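Local structure of periplasmic binding protein/LacI transcriptional regulator (Clostridium phytofermentans, 3BRS) at residues C10-L15 with F42-K47; L70-D75 with I94-G99. The protein probably binds a sugar in the cleft between its two lobes and hands it to a membrane transporter, as related periplasmic binding proteins do. All blocks are in the same frame, centred on the assembly; numbering follows the deposited sequence.

Contact 1 of 2, residues C10-L15 with F42-K47; sequences CIPKVL and FMAPEK
At one margin of the parallel sheet in the N-terminal Rossmann-like lobe, strand 7-11 lies beside the outermost strand, 39-42, the pair forming a beta-alpha-beta unit with helix 20-36. Cys-10 and Phe-42 form a parallel bridge, with both side chains on the same face of the sheet. SG of Cys-10 stands anti to the backbone N (chi1 -180°), so CB and SG both face the middle of the CD1-CE1 bond of the Phe-42 ring, the CB-SG bond set crosswise to it; Cys-10 CB is 3.4 Å from Phe-42 CD1. The sulfur is 4.7 Å from the centroid of the Phe-42 ring, an oblique sulfur-aromatic contact. CG of Pro-12 comes to the ring edge, near its plane, and Leu-15 crosses Phe-42 at about a right angle, with Leu-15 CD2 near Phe-42 CB. Helix 20-36 reaches the same group through Trp-22, which touches Pro-12, and Gln-30, which touches Phe-42. Beneath these side chains, Met-43 N donates to Cys-10 O (3.0 Å), nearly along the C=O axis, and the same oxygen receives a CA-H...O contact from Phe-42. A second such contact runs back from Ile-11 CA to Met-43 O at 3.3 Å. Beyond the bridge both segments leave the sheet as loops that stay together by packing. CG1 of Val-14, beside its own backbone N (chi1 -71°), reaches the Lys-47 carbonyl carbon at 3.3 Å, while CD of Pro-45 rests against Lys-13 O. The tightest apolar touch is made by Ala-44, whose CB points at 10-15 and meets Leu-15 CD1 at only 3.3 Å.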
loop_
_atom_site.group_PDB
_atom_site.type_symbol
_atom_site.label_atom_id
_atom_site.label_comp_id
_atom_site.label_asym_id
_atom_site.label_seq_id
_atom_site.Cartn_x
_atom_site.Cartn_y
_atom_site.Cartn_z
ATOM N N CYS A 10 -9.336 -12.352 7.772
ATOM C CA CYS A 10 -8.593 -11.247 7.129
ATOM C C CYS A 10 -7.486 -11.782 6.209
ATOM O O CYS A 10 -6.714 -12.679 6.639
ATOM C CB CYS A 10 -7.976 -10.338 8.231
ATOM S SG CYS A 10 -7.089 -9.013 7.381
ATOM N N ILE A 11 -7.382 -11.270 4.982
ATOM C CA ILE A 11 -6.390 -11.786 4.021
ATOM C C ILE A 11 -5.582 -10.642 3.561
ATOM O O ILE A 11 -5.942 -10.011 2.582
ATOM C CB ILE A 11 -6.996 -12.530 2.811
ATOM C CG1 ILE A 11 -8.035 -13.577 3.268
ATOM C CG2 ILE A 11 -5.911 -13.077 1.848
ATOM C CD1 ILE A 11 -8.735 -14.327 2.067
ATOM N N PRO A 12 -4.546 -10.282 4.323
ATOM C CA PRO A 12 -3.665 -9.182 3.855
ATOM C C PRO A 12 -2.845 -9.603 2.614
ATOM O O PRO A 12 -2.994 -10.719 2.124
ATOM C CB PRO A 12 -2.770 -8.895 5.035
ATOM C CG PRO A 12 -3.313 -9.736 6.231
ATOM C CD PRO A 12 -4.113 -10.854 5.603
ATOM N N LYS A 13 -2.058 -8.701 2.027
ATOM C CA LYS A 13 -1.230 -9.079 0.881
ATOM C C LYS A 13 -0.065 -9.903 1.379
ATOM O O LYS A 13 0.372 -10.805 0.634
ATOM C CB LYS A 13 -0.642 -7.849 0.220
ATOM C CG LYS A 13 -1.715 -6.979 -0.494
ATOM C CD LYS A 13 -0.948 -5.893 -1.212
ATOM C CE LYS A 13 -1.834 -5.020 -2.083
ATOM N NZ LYS A 13 -1.143 -3.677 -2.244
ATOM N N VAL A 14 0.445 -9.555 2.587
ATOM C CA VAL A 14 1.404 -10.345 3.382
ATOM C C VAL A 14 1.197 -10.136 4.886
ATOM O O VAL A 14 0.700 -9.098 5.305
ATOM C CB VAL A 14 2.948 -9.917 3.241
ATOM C CG1 VAL A 14 3.565 -10.252 1.888
ATOM C CG2 VAL A 14 3.091 -8.463 3.574
ATOM N N LEU A 15 1.697 -11.080 5.676
ATOM C CA LEU A 15 1.880 -10.893 7.117
ATOM C C LEU A 15 3.376 -10.828 7.397
ATOM O O LEU A 15 3.934 -11.795 7.828
ATOM C CB LEU A 15 1.253 -12.074 7.891
ATOM C CG LEU A 15 -0.283 -12.092 8.012
ATOM C CD1 LEU A 15 -0.772 -13.492 7.836
ATOM C CD2 LEU A 15 -0.713 -11.502 9.360
ATOM N N PHE A 42 -6.266 -14.677 10.377
ATOM C CA PHE A 42 -5.453 -14.139 9.245
ATOM C C PHE A 42 -4.823 -15.226 8.363
ATOM O O PHE A 42 -4.448 -16.282 8.851
ATOM C CB PHE A 42 -4.362 -13.270 9.805
ATOM C CG PHE A 42 -4.884 -12.116 10.585
ATOM C CD1 PHE A 42 -5.137 -10.881 9.941
ATOM C CD2 PHE A 42 -5.170 -12.230 11.927
ATOM C CE1 PHE A 42 -5.641 -9.729 10.667
ATOM C CE2 PHE A 42 -5.699 -11.090 12.655
ATOM C CZ PHE A 42 -5.943 -9.844 11.981
ATOM N N MET A 43 -4.798 -15.008 7.067
ATOM C CA MET A 43 -4.236 -15.945 6.113
ATOM C C MET A 43 -3.541 -14.986 5.133
ATOM O O MET A 43 -4.128 -13.983 4.837
ATOM C CB MET A 43 -5.345 -16.739 5.347
ATOM C CG MET A 43 -6.406 -17.506 6.234
ATOM S SD MET A 43 -7.581 -18.490 5.239
ATOM C CE MET A 43 -6.743 -19.715 4.251
ATOM N N ALA A 44 -2.325 -15.273 4.637
ATOM C CA ALA A 44 -1.643 -14.344 3.747
ATOM C C ALA A 44 -0.553 -15.168 3.108
ATOM O O ALA A 44 -0.084 -16.160 3.721
ATOM C CB ALA A 44 -1.039 -13.114 4.535
ATOM N N PRO A 45 -0.187 -14.821 1.856
ATOM C CA PRO A 45 1.002 -15.497 1.265
ATOM C C PRO A 45 2.243 -14.960 1.948
ATOM O O PRO A 45 2.175 -14.079 2.896
ATOM C CB PRO A 45 0.990 -15.018 -0.163
ATOM C CG PRO A 45 -0.440 -14.417 -0.356
ATOM C CD PRO A 45 -0.791 -13.863 0.915
ATOM N N GLU A 46 3.364 -15.454 1.472
ATOM C CA GLU A 46 4.624 -15.029 2.030
ATOM C C GLU A 46 5.175 -13.834 1.363
ATOM O O GLU A 46 5.979 -13.150 1.931
ATOM C CB GLU A 46 5.644 -16.181 2.161
ATOM C CG GLU A 46 5.173 -17.245 3.157
ATOM C CD GLU A 46 6.139 -18.391 3.231
ATOM O OE1 GLU A 46 6.552 -18.884 2.146
ATOM O OE2 GLU A 46 6.488 -18.797 4.360
ATOM N N LYS A 47 4.672 -13.528 0.180
ATOM C CA LYS A 47 5.117 -12.362 -0.595
ATOM C C LYS A 47 3.941 -11.601 -1.093
ATOM O O LYS A 47 3.054 -12.218 -1.670
ATOM C CB LYS A 47 5.830 -12.892 -1.831
ATOM C CG LYS A 47 7.050 -13.713 -1.459
ATOM C CD LYS A 47 8.177 -13.321 -2.249
ATOM C CE LYS A 47 8.428 -14.329 -3.270
ATOM N NZ LYS A 47 9.449 -15.243 -2.650
#

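Contact 2 of 2, residues L70-D75 with I94-G99; sequences LLAAAD and IVIDSG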
loop_
_atom_site.group_PDB
_atom_site.type_symbol
_atom_site.label_atom_id
_atom_site.label_comp_id
_atom_site.label_asym_id
_atom_site.label_seq_id
_atom_site.Cartn_x
_atom_site.Cartn_y
_atom_site.Cartn_z
ATOM N N LEU A 70 -12.085 -10.113 4.798
ATOM C CA LEU A 70 -11.487 -8.797 4.497
ATOM C C LEU A 70 -10.275 -9.022 3.595
ATOM O O LEU A 70 -9.434 -9.840 3.940
ATOM C CB LEU A 70 -11.000 -8.066 5.768
ATOM C CG LEU A 70 -12.070 -7.851 6.821
ATOM C CD1 LEU A 70 -12.293 -9.115 7.623
ATOM C CD2 LEU A 70 -11.503 -6.805 7.668
ATOM N N LEU A 71 -10.107 -8.264 2.505
ATOM C CA LEU A 71 -9.181 -8.738 1.538
ATOM C C LEU A 71 -8.418 -7.576 1.051
ATOM O O LEU A 71 -9.048 -6.586 0.665
ATOM C CB LEU A 71 -9.938 -9.422 0.375
ATOM C CG LEU A 71 -9.121 -9.739 -0.869
ATOM C CD1 LEU A 71 -7.951 -10.736 -0.578
ATOM C CD2 LEU A 71 -10.087 -10.266 -1.959
ATOM N N ALA A 72 -7.077 -7.681 1.060
ATOM C CA ALA A 72 -6.220 -6.652 0.392
ATOM C C ALA A 72 -5.799 -7.347 -0.893
ATOM O O ALA A 72 -5.149 -8.385 -0.846
ATOM C CB ALA A 72 -5.057 -6.212 1.264
ATOM N N ALA A 73 -6.328 -6.865 -2.038
ATOM C CA ALA A 73 -6.249 -7.650 -3.286
ATOM C C ALA A 73 -4.832 -7.550 -3.801
ATOM O O ALA A 73 -4.317 -6.459 -4.162
ATOM C CB ALA A 73 -7.215 -7.087 -4.292
ATOM N N ALA A 74 -4.194 -8.683 -4.000
ATOM C CA ALA A 74 -2.809 -8.629 -4.545
ATOM C C ALA A 74 -2.731 -8.022 -5.958
ATOM O O ALA A 74 -1.755 -7.407 -6.329
ATOM C CB ALA A 74 -2.125 -10.007 -4.487
ATOM N N ASP A 75 -3.732 -8.286 -6.770
ATOM C CA ASP A 75 -3.691 -7.914 -8.163
ATOM C C ASP A 75 -5.001 -7.230 -8.552
ATOM O O ASP A 75 -6.111 -7.768 -8.337
ATOM C CB ASP A 75 -3.505 -9.210 -9.035
ATOM C CG ASP A 75 -3.078 -8.848 -10.415
ATOM O OD1 ASP A 75 -3.954 -8.526 -11.185
ATOM O OD2 ASP A 75 -1.876 -8.699 -10.689
ATOM N N ILE A 94 -15.301 -7.161 2.526
ATOM C CA ILE A 94 -14.643 -5.837 2.734
ATOM C C ILE A 94 -13.320 -5.793 2.021
ATOM O O ILE A 94 -12.453 -6.678 2.194
ATOM C CB ILE A 94 -14.354 -5.539 4.262
ATOM C CG1 ILE A 94 -15.571 -5.724 5.041
ATOM C CG2 ILE A 94 -13.753 -4.088 4.566
ATOM C CD1 ILE A 94 -16.738 -5.141 4.375
ATOM N N VAL A 95 -13.137 -4.810 1.156
ATOM C CA VAL A 95 -11.798 -4.615 0.614
ATOM C C VAL A 95 -11.011 -3.638 1.512
ATOM O O VAL A 95 -11.513 -2.605 1.833
ATOM C CB VAL A 95 -11.778 -4.265 -0.792
ATOM C CG1 VAL A 95 -10.408 -3.652 -1.123
ATOM C CG2 VAL A 95 -12.043 -5.554 -1.657
ATOM N N ILE A 96 -9.817 -4.047 1.989
ATOM C CA ILE A 96 -8.974 -3.157 2.770
ATOM C C ILE A 96 -7.642 -2.789 1.996
ATOM O O ILE A 96 -7.043 -3.619 1.302
ATOM C CB ILE A 96 -8.603 -3.839 4.041
ATOM C CG1 ILE A 96 -8.175 -5.258 3.700
ATOM C CG2 ILE A 96 -9.731 -3.684 5.128
ATOM C CD1 ILE A 96 -7.286 -5.894 4.787
ATOM N N ASP A 97 -7.194 -1.547 2.094
ATOM C CA ASP A 97 -5.947 -1.126 1.412
ATOM C C ASP A 97 -5.974 -1.104 -0.112
ATOM O O ASP A 97 -5.744 -0.057 -0.651
ATOM C CB ASP A 97 -4.794 -1.982 1.917
ATOM C CG ASP A 97 -3.469 -1.663 1.224
ATOM O OD1 ASP A 97 -3.083 -0.503 1.213
ATOM O OD2 ASP A 97 -2.809 -2.550 0.688
ATOM N N SER A 98 -6.327 -2.200 -0.820
ATOM C CA SER A 98 -5.961 -2.302 -2.247
ATOM C C SER A 98 -7.062 -2.946 -2.990
ATOM O O SER A 98 -7.357 -4.099 -2.703
ATOM C CB SER A 98 -4.707 -3.113 -2.468
ATOM O OG SER A 98 -4.149 -2.754 -3.739
ATOM N N GLY A 99 -7.716 -2.188 -3.881
ATOM C CA GLY A 99 -8.941 -2.689 -4.545
ATOM C C GLY A 99 -8.727 -3.529 -5.803
ATOM O O GLY A 99 -7.568 -3.755 -6.284
HETATM O O HOH W 1 -4.838 -4.435 -5.982
#
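A beta-alpha-beta unit, strand 68-71, helix 80-83 and strand 92-96, brings these two segments together in the middle of the N-terminal lobe's parallel sheet, where they run on into the loops at the strands' C-terminal ends. Leu-71 is gripped from both of its backbone polar atoms: its N donates to Ile-94 O (2.8 Å), nearly along the C=O axis, and its O accepts from Ile-96 N at 3.0 Å, the donor standing above the carbonyl plane. Leu-70 and Ile-94 lie side by side on one face and point the same way, with Leu-70 CG 4.1 Å from Ile-94 CB; helix 246-262 covers them through Val-254, Ala-257 and Leu-260. Leu-71 and Val-95 share the other face, where Leu-71 meets Ile-58 of helix 51-63. CG1 of Ile-96, in the crowded position between backbone N and carbonyl carbon (chi1 46°), rests on the Leu-71 carbonyl, 3.4 Å from its O. The strand then ends in a classic gamma-turn: with Asp-97 at a positive phi (67°), Ser-98 N returns to Ile-96 O at 2.7 Å. Past the turn the pairing resumes through Ala-73 N and Ser-98 O (3.0 Å), in the carbonyl plane. A water closes this end, donating to Ala-73 O and to Gly-99 O and accepting from Ser-98 OG (2.9 Å). That serine hydroxyl also forms a weak hydrogen bond with Thr-145 N. Parallel strands opening into loops that face the second lobe are typical of the interlobe cleft of type I periplasmic binding proteins.

From the N terminus, contact 1 closes first: after helix 20-36 the end of strand 39-42 and the loop that follows it return alongside the end of strand 7-11. The chain then forms helix 51-63 before strand 68-71 opens contact 2, which closes at 94-99, so the two loops follow in series and neither encloses the other. In the sheet, strand 7-11 lies between 39-42 and 68-71; Ile-11 N with Leu-70 O and Ile-11 O with Ala-72 N probably bond the contacts together. Gln-54 of helix 51-63 reaches both, bonding to Pro-12 O, Ala-72 O and Ala-74 N. Beyond the strand ends, the Lys-13 side chain packs on Ser-98 and Ala-73.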